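Local coordinates for protein putative pectin lyase (Geobacillus virus E2, PDB 7CHU) that is the tailspike of a deep-sea thermophilic bacteriophage, assembles as a trimer, and probably recognises or degrades polysaccharide on the host cell surface during invasion, at residues Tyr241-Phe255 with Phe270-Phe284. Numbering follows the deposited sequence.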
loop_
_atom_site.group_PDB
_atom_site.type_symbol
_atom_site.label_atom_id
_atom_site.label_comp_id
_atom_site.label_asym_id
_atom_site.label_seq_id
_atom_site.Cartn_x
_atom_site.Cartn_y
_atom_site.Cartn_z
ATOM N N TYR A 241 0.669 22.319 -1.082
ATOM C CA TYR A 241 -0.426 23.124 -0.544
ATOM C C TYR A 241 -1.705 22.705 -1.257
ATOM O O TYR A 241 -1.805 22.846 -2.482
ATOM C CB TYR A 241 -0.141 24.612 -0.736
ATOM C CG TYR A 241 -1.017 25.553 0.091
ATOM C CD1 TYR A 241 -2.310 25.911 -0.326
ATOM C CD2 TYR A 241 -0.544 26.102 1.275
ATOM C CE1 TYR A 241 -3.112 26.788 0.457
ATOM C CE2 TYR A 241 -1.333 26.980 2.041
ATOM C CZ TYR A 241 -2.602 27.305 1.631
ATOM O OH TYR A 241 -3.342 28.165 2.405
ATOM N N ILE A 242 -2.665 22.174 -0.509
ATOM C CA ILE A 242 -3.905 21.651 -1.075
ATOM C C ILE A 242 -5.042 22.554 -0.603
ATOM O O ILE A 242 -5.358 22.588 0.591
ATOM C CB ILE A 242 -4.149 20.189 -0.661
ATOM C CG1 ILE A 242 -2.984 19.310 -1.161
ATOM C CG2 ILE A 242 -5.500 19.732 -1.210
ATOM C CD1 ILE A 242 -2.809 17.920 -0.449
ATOM N N TYR A 243 -5.657 23.283 -1.542
ATOM C CA TYR A 243 -6.685 24.281 -1.259
ATOM C C TYR A 243 -8.031 23.822 -1.823
ATOM O O TYR A 243 -8.089 23.222 -2.897
ATOM C CB TYR A 243 -6.263 25.624 -1.891
ATOM C CG TYR A 243 -7.139 26.827 -1.619
ATOM C CD1 TYR A 243 -7.726 27.033 -0.367
ATOM C CD2 TYR A 243 -7.337 27.785 -2.600
ATOM C CE1 TYR A 243 -8.524 28.155 -0.120
ATOM C CE2 TYR A 243 -8.123 28.910 -2.371
ATOM C CZ TYR A 243 -8.715 29.093 -1.127
ATOM O OH TYR A 243 -9.483 30.212 -0.886
ATOM N N ASN A 244 -9.118 24.075 -1.106
ATOM C CA ASN A 244 -10.395 23.680 -1.692
ATOM C C ASN A 244 -10.851 24.669 -2.772
ATOM O O ASN A 244 -11.512 24.259 -3.736
ATOM C CB ASN A 244 -11.478 23.480 -0.605
ATOM C CG ASN A 244 -11.679 24.698 0.324
ATOM O OD1 ASN A 244 -10.858 25.610 0.424
ATOM N ND2 ASN A 244 -12.776 24.658 1.061
ATOM N N GLY A 245 -10.434 25.924 -2.687
ATOM C CA GLY A 245 -10.957 26.968 -3.558
ATOM C C GLY A 245 -12.325 27.454 -3.118
ATOM O O GLY A 245 -12.840 27.083 -2.057
ATOM N N THR A 246 -12.943 28.286 -3.964
ATOM C CA THR A 246 -14.178 28.944 -3.567
ATOM C C THR A 246 -15.438 28.230 -4.034
ATOM O O THR A 246 -16.539 28.664 -3.668
ATOM C CB THR A 246 -14.206 30.386 -4.093
ATOM O OG1 THR A 246 -14.076 30.351 -5.509
ATOM C CG2 THR A 246 -13.067 31.185 -3.499
ATOM N N SER A 247 -15.323 27.170 -4.831
ATOM C CA SER A 247 -16.486 26.489 -5.393
ATOM C C SER A 247 -16.706 25.099 -4.827
ATOM O O SER A 247 -17.840 24.726 -4.507
ATOM C CB SER A 247 -16.347 26.363 -6.929
ATOM O OG SER A 247 -16.454 27.630 -7.539
ATOM N N ASP A 248 -15.656 24.283 -4.789
ATOM C CA ASP A 248 -15.821 22.893 -4.410
ATOM C C ASP A 248 -14.670 22.513 -3.486
ATOM O O ASP A 248 -14.334 23.291 -2.587
ATOM C CB ASP A 248 -15.911 21.996 -5.653
ATOM C CG ASP A 248 -16.479 20.629 -5.327
ATOM O OD1 ASP A 248 -17.718 20.489 -5.192
ATOM O OD2 ASP A 248 -15.663 19.703 -5.128
ATOM N N ASN A 249 -14.026 21.370 -3.700
ATOM C CA ASN A 249 -12.925 21.005 -2.817
ATOM C C ASN A 249 -11.873 20.241 -3.600
ATOM O O ASN A 249 -12.049 19.942 -4.779
ATOM C CB ASN A 249 -13.433 20.193 -1.619
ATOM C CG ASN A 249 -13.802 18.751 -1.978
ATOM O OD1 ASN A 249 -13.786 18.358 -3.142
ATOM N ND2 ASN A 249 -14.138 17.950 -0.959
ATOM N N SER A 250 -10.776 19.905 -2.926
ATOM C CA SER A 250 -9.868 18.886 -3.435
ATOM C C SER A 250 -10.227 17.571 -2.756
ATOM O O SER A 250 -10.437 17.535 -1.544
ATOM C CB SER A 250 -8.410 19.253 -3.152
ATOM O OG SER A 250 -7.959 20.296 -4.020
ATOM N N ASN A 251 -10.314 16.497 -3.532
ATOM C CA ASN A 251 -10.691 15.214 -2.964
ATOM C C ASN A 251 -10.098 14.090 -3.811
ATOM O O ASN A 251 -9.795 14.273 -4.997
ATOM C CB ASN A 251 -12.223 15.086 -2.844
ATOM C CG ASN A 251 -12.894 14.962 -4.182
ATOM O OD1 ASN A 251 -12.876 13.890 -4.777
ATOM N ND2 ASN A 251 -13.463 16.071 -4.688
ATOM N N ARG A 252 -9.913 12.934 -3.176
ATOM C CA ARG A 252 -9.354 11.752 -3.837
ATOM C C ARG A 252 -7.994 12.040 -4.477
ATOM O O ARG A 252 -7.684 11.557 -5.570
ATOM C CB ARG A 252 -10.345 11.188 -4.855
ATOM C CG ARG A 252 -11.504 10.439 -4.204
ATOM C CD ARG A 252 -11.001 9.153 -3.515
ATOM N NE ARG A 252 -10.462 8.214 -4.489
ATOM C CZ ARG A 252 -9.878 7.054 -4.185
ATOM N NH1 ARG A 252 -9.775 6.677 -2.920
ATOM N NH2 ARG A 252 -9.420 6.257 -5.158
ATOM N N LEU A 253 -7.184 12.851 -3.807
ATOM C CA LEU A 253 -5.760 12.948 -4.106
ATOM C C LEU A 253 -5.043 11.798 -3.401
ATOM O O LEU A 253 -5.063 11.734 -2.167
ATOM C CB LEU A 253 -5.186 14.276 -3.620
ATOM C CG LEU A 253 -5.798 15.607 -4.102
ATOM C CD1 LEU A 253 -5.185 16.765 -3.329
ATOM C CD2 LEU A 253 -5.537 15.769 -5.558
ATOM N N LEU A 254 -4.392 10.919 -4.162
ATOM C CA LEU A 254 -3.716 9.747 -3.598
ATOM C C LEU A 254 -2.215 9.898 -3.786
ATOM O O LEU A 254 -1.713 9.788 -4.910
ATOM C CB LEU A 254 -4.214 8.454 -4.244
ATOM C CG LEU A 254 -5.391 7.781 -3.514
ATOM C CD1 LEU A 254 -6.697 8.613 -3.529
ATOM C CD2 LEU A 254 -5.667 6.358 -4.021
ATOM N N PHE A 255 -1.504 10.152 -2.690
ATOM C CA PHE A 255 -0.049 10.200 -2.683
ATOM C C PHE A 255 0.454 8.830 -2.233
ATOM O O PHE A 255 0.145 8.390 -1.125
ATOM C CB PHE A 255 0.463 11.297 -1.742
ATOM C CG PHE A 255 0.019 12.696 -2.112
ATOM C CD1 PHE A 255 -1.255 13.143 -1.804
ATOM C CD2 PHE A 255 0.897 13.565 -2.742
ATOM C CE1 PHE A 255 -1.647 14.441 -2.111
ATOM C CE2 PHE A 255 0.511 14.861 -3.077
ATOM C CZ PHE A 255 -0.773 15.300 -2.772
ATOM N N PHE A 270 -3.034 21.363 4.228
ATOM C CA PHE A 270 -4.403 21.379 3.734
ATOM C C PHE A 270 -5.053 22.684 4.177
ATOM O O PHE A 270 -4.911 23.096 5.331
ATOM C CB PHE A 270 -5.227 20.203 4.259
ATOM C CG PHE A 270 -4.985 18.907 3.536
ATOM C CD1 PHE A 270 -5.715 18.566 2.405
ATOM C CD2 PHE A 270 -4.043 18.024 4.002
ATOM C CE1 PHE A 270 -5.500 17.356 1.747
ATOM C CE2 PHE A 270 -3.838 16.793 3.380
ATOM C CZ PHE A 270 -4.549 16.454 2.256
ATOM N N ASP A 271 -5.752 23.335 3.251
ATOM C CA ASP A 271 -6.426 24.606 3.511
ATOM C C ASP A 271 -7.859 24.448 3.018
ATOM O O ASP A 271 -8.080 24.265 1.820
ATOM C CB ASP A 271 -5.688 25.741 2.797
ATOM C CG ASP A 271 -6.359 27.106 2.961
ATOM O OD1 ASP A 271 -7.495 27.216 3.490
ATOM O OD2 ASP A 271 -5.718 28.085 2.519
ATOM N N SER A 272 -8.821 24.448 3.942
ATOM C CA SER A 272 -10.231 24.288 3.595
ATOM C C SER A 272 -11.004 25.584 3.809
ATOM O O SER A 272 -12.236 25.557 3.932
ATOM C CB SER A 272 -10.876 23.160 4.401
ATOM O OG SER A 272 -10.511 21.865 3.913
ATOM N N THR A 273 -10.305 26.713 3.837
ATOM C CA THR A 273 -10.968 27.981 4.140
ATOM C C THR A 273 -11.649 28.629 2.942
ATOM O O THR A 273 -12.293 29.665 3.115
ATOM C CB THR A 273 -9.987 28.994 4.716
ATOM O OG1 THR A 273 -9.004 29.325 3.723
ATOM C CG2 THR A 273 -9.335 28.458 6.015
ATOM N N GLY A 274 -11.562 28.056 1.742
ATOM C CA GLY A 274 -12.060 28.771 0.572
ATOM C C GLY A 274 -13.577 28.853 0.497
ATOM O O GLY A 274 -14.130 29.839 -0.008
ATOM N N ASN A 275 -14.266 27.820 0.965
ATOM C CA ASN A 275 -15.729 27.791 0.966
ATOM C C ASN A 275 -16.175 26.668 1.898
ATOM O O ASN A 275 -15.358 26.037 2.571
ATOM C CB ASN A 275 -16.273 27.627 -0.462
ATOM C CG ASN A 275 -16.193 26.183 -0.962
ATOM O OD1 ASN A 275 -17.171 25.439 -0.863
ATOM N ND2 ASN A 275 -15.040 25.795 -1.518
ATOM N N ARG A 276 -17.479 26.399 1.928
ATOM C CA ARG A 276 -18.019 25.461 2.904
ATOM C C ARG A 276 -17.520 24.036 2.680
ATOM O O ARG A 276 -17.421 23.254 3.634
ATOM C CB ARG A 276 -19.540 25.495 2.833
ATOM C CG ARG A 276 -20.276 24.866 4.014
ATOM C CD ARG A 276 -21.778 24.872 3.706
ATOM N NE ARG A 276 -22.142 23.871 2.694
ATOM C CZ ARG A 276 -22.323 24.098 1.390
ATOM N NH1 ARG A 276 -22.184 25.334 0.885
ATOM N NH2 ARG A 276 -22.650 23.078 0.580
ATOM N N ARG A 277 -17.247 23.673 1.435
ATOM C CA ARG A 277 -16.933 22.297 1.077
ATOM C C ARG A 277 -15.476 22.015 1.406
ATOM O O ARG A 277 -14.569 22.542 0.749
ATOM C CB ARG A 277 -17.228 22.070 -0.393
ATOM C CG ARG A 277 -18.700 22.038 -0.667
ATOM C CD ARG A 277 -18.989 22.094 -2.154
ATOM N NE ARG A 277 -20.429 22.078 -2.358
ATOM C CZ ARG A 277 -21.056 22.491 -3.454
ATOM N NH1 ARG A 277 -20.364 22.981 -4.485
ATOM N NH2 ARG A 277 -22.381 22.426 -3.504
ATOM N N ARG A 278 -15.255 21.202 2.432
ATOM C CA ARG A 278 -13.911 20.974 2.932
ATOM C C ARG A 278 -13.199 19.902 2.111
ATOM O O ARG A 278 -13.834 19.030 1.514
ATOM C CB ARG A 278 -13.961 20.579 4.412
ATOM C CG ARG A 278 -14.612 21.670 5.300
ATOM C CD ARG A 278 -14.973 21.136 6.693
ATOM N NE ARG A 278 -13.910 20.280 7.229
ATOM C CZ ARG A 278 -12.732 20.715 7.690
ATOM N NH1 ARG A 278 -12.454 22.011 7.712
ATOM N NH2 ARG A 278 -11.821 19.842 8.129
ATOM N N ASN A 279 -11.871 20.017 2.049
ATOM C CA ASN A 279 -11.047 18.981 1.451
ATOM C C ASN A 279 -11.370 17.644 2.101
ATOM O O ASN A 279 -11.588 17.553 3.320
ATOM C CB ASN A 279 -9.559 19.325 1.609
ATOM C CG ASN A 279 -9.172 20.592 0.824
ATOM O OD1 ASN A 279 -9.629 20.805 -0.303
ATOM N ND2 ASN A 279 -8.325 21.417 1.410
ATOM N N GLY A 280 -11.432 16.601 1.285
ATOM C CA GLY A 280 -11.850 15.316 1.822
ATOM C C GLY A 280 -11.316 14.135 1.043
ATOM O O GLY A 280 -11.013 14.232 -0.148
ATOM N N ASN A 281 -11.215 13.003 1.740
ATOM C CA ASN A 281 -10.972 11.718 1.090
ATOM C C ASN A 281 -9.661 11.700 0.307
ATOM O O ASN A 281 -9.543 11.061 -0.735
ATOM C CB ASN A 281 -12.151 11.331 0.203
ATOM C CG ASN A 281 -13.033 10.312 0.869
ATOM O OD1 ASN A 281 -12.624 9.150 1.066
ATOM N ND2 ASN A 281 -14.240 10.730 1.251
ATOM N N ASN A 282 -8.652 12.361 0.842
ATOM C CA ASN A 282 -7.316 12.298 0.281
ATOM C C ASN A 282 -6.471 11.316 1.075
ATOM O O ASN A 282 -6.752 11.060 2.242
ATOM C CB ASN A 282 -6.723 13.687 0.286
ATOM C CG ASN A 282 -7.631 14.658 -0.436
ATOM O OD1 ASN A 282 -7.822 14.518 -1.647
ATOM N ND2 ASN A 282 -8.245 15.600 0.304
ATOM N N GLN A 283 -5.440 10.756 0.436
ATOM C CA GLN A 283 -4.727 9.626 1.018
ATOM C C GLN A 283 -3.225 9.815 0.900
ATOM O O GLN A 283 -2.734 10.358 -0.096
ATOM C CB GLN A 283 -5.125 8.308 0.339
ATOM C CG GLN A 283 -6.626 8.018 0.358
ATOM C CD GLN A 283 -6.938 6.532 0.351
ATOM O OE1 GLN A 283 -6.035 5.695 0.509
ATOM N NE2 GLN A 283 -8.217 6.192 0.193
ATOM N N PHE A 284 -2.508 9.328 1.913
ATOM C CA PHE A 284 -1.052 9.243 1.935
ATOM C C PHE A 284 -0.711 7.811 2.329
ATOM O O PHE A 284 -0.935 7.419 3.476
ATOM C CB PHE A 284 -0.456 10.243 2.920
ATOM C CG PHE A 284 -0.763 11.671 2.553
ATOM C CD1 PHE A 284 -1.961 12.250 2.939
ATOM C CD2 PHE A 284 0.118 12.394 1.781
ATOM C CE1 PHE A 284 -2.285 13.554 2.549
ATOM C CE2 PHE A 284 -0.187 13.722 1.391
ATOM C CZ PHE A 284 -1.382 14.293 1.780
HETATM O O HOH W 1 -9.418 31.373 1.829
HETATM O O HOH W 2 -19.444 25.803 -2.474
HETATM O O HOH W 3 -10.188 8.308 -0.464
#
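Asn244 reaches across to the loop that follows strand 268-271 and grips it with both ends of its amide. Asn244 ND2 gives a straight bond to Arg277 O (2.8 Å, 179°), while OD1 takes the backbone N of Gly274 on an in-plane lone pair. The side chain gets there with CG wedged between its own backbone N and carbonyl carbon (chi1 55°). Asn275, in that same loop, answers in return: its ND2 is shared by Gly245 O (2.6 Å) and Asp248 O (2.8 Å) across the contact, both in the amide plane, and its OD1 closes an Asx turn onto Arg277 N. Further along, Asn249 ND2 binds Arg278 O, Asn279 OD1 receives Ser250 N, and Asn282 OD1 meets Leu253 N at 2.8 Å on a lone pair, so asparagine amides bridge backbones where regular pairing is interrupted.

Inside, Ile242 CD1 sits over the face of the Phe270 ring, 3.9 Å from its centroid, and the Phe255 and Phe284 rings run nearly parallel (7°) but slid apart, CD1 of Phe255 lying 3.4 Å from CE2 of Phe284. On the other face of the strands, Tyr241 OH approaches Asp271 OD2 at a doubtfully short modelled distance, whereas OD1 closes an Asx turn with Thr273 N and also accepts from Thr273 OG1. Arg278 points away from 241-255, to salt bridges with Asp310 and Asp312 just past strand 307-309, on the next coil, and Arg252 reaches Gly286 O of the second subunit. Parallel, in-register pairing of 240-243 with 268-271 and of 251-256 with 283-285, with the Phe255-Phe284 pair on the buried face, marks successive coils of a right-handed parallel beta-helix, the pectate lyase-like fold.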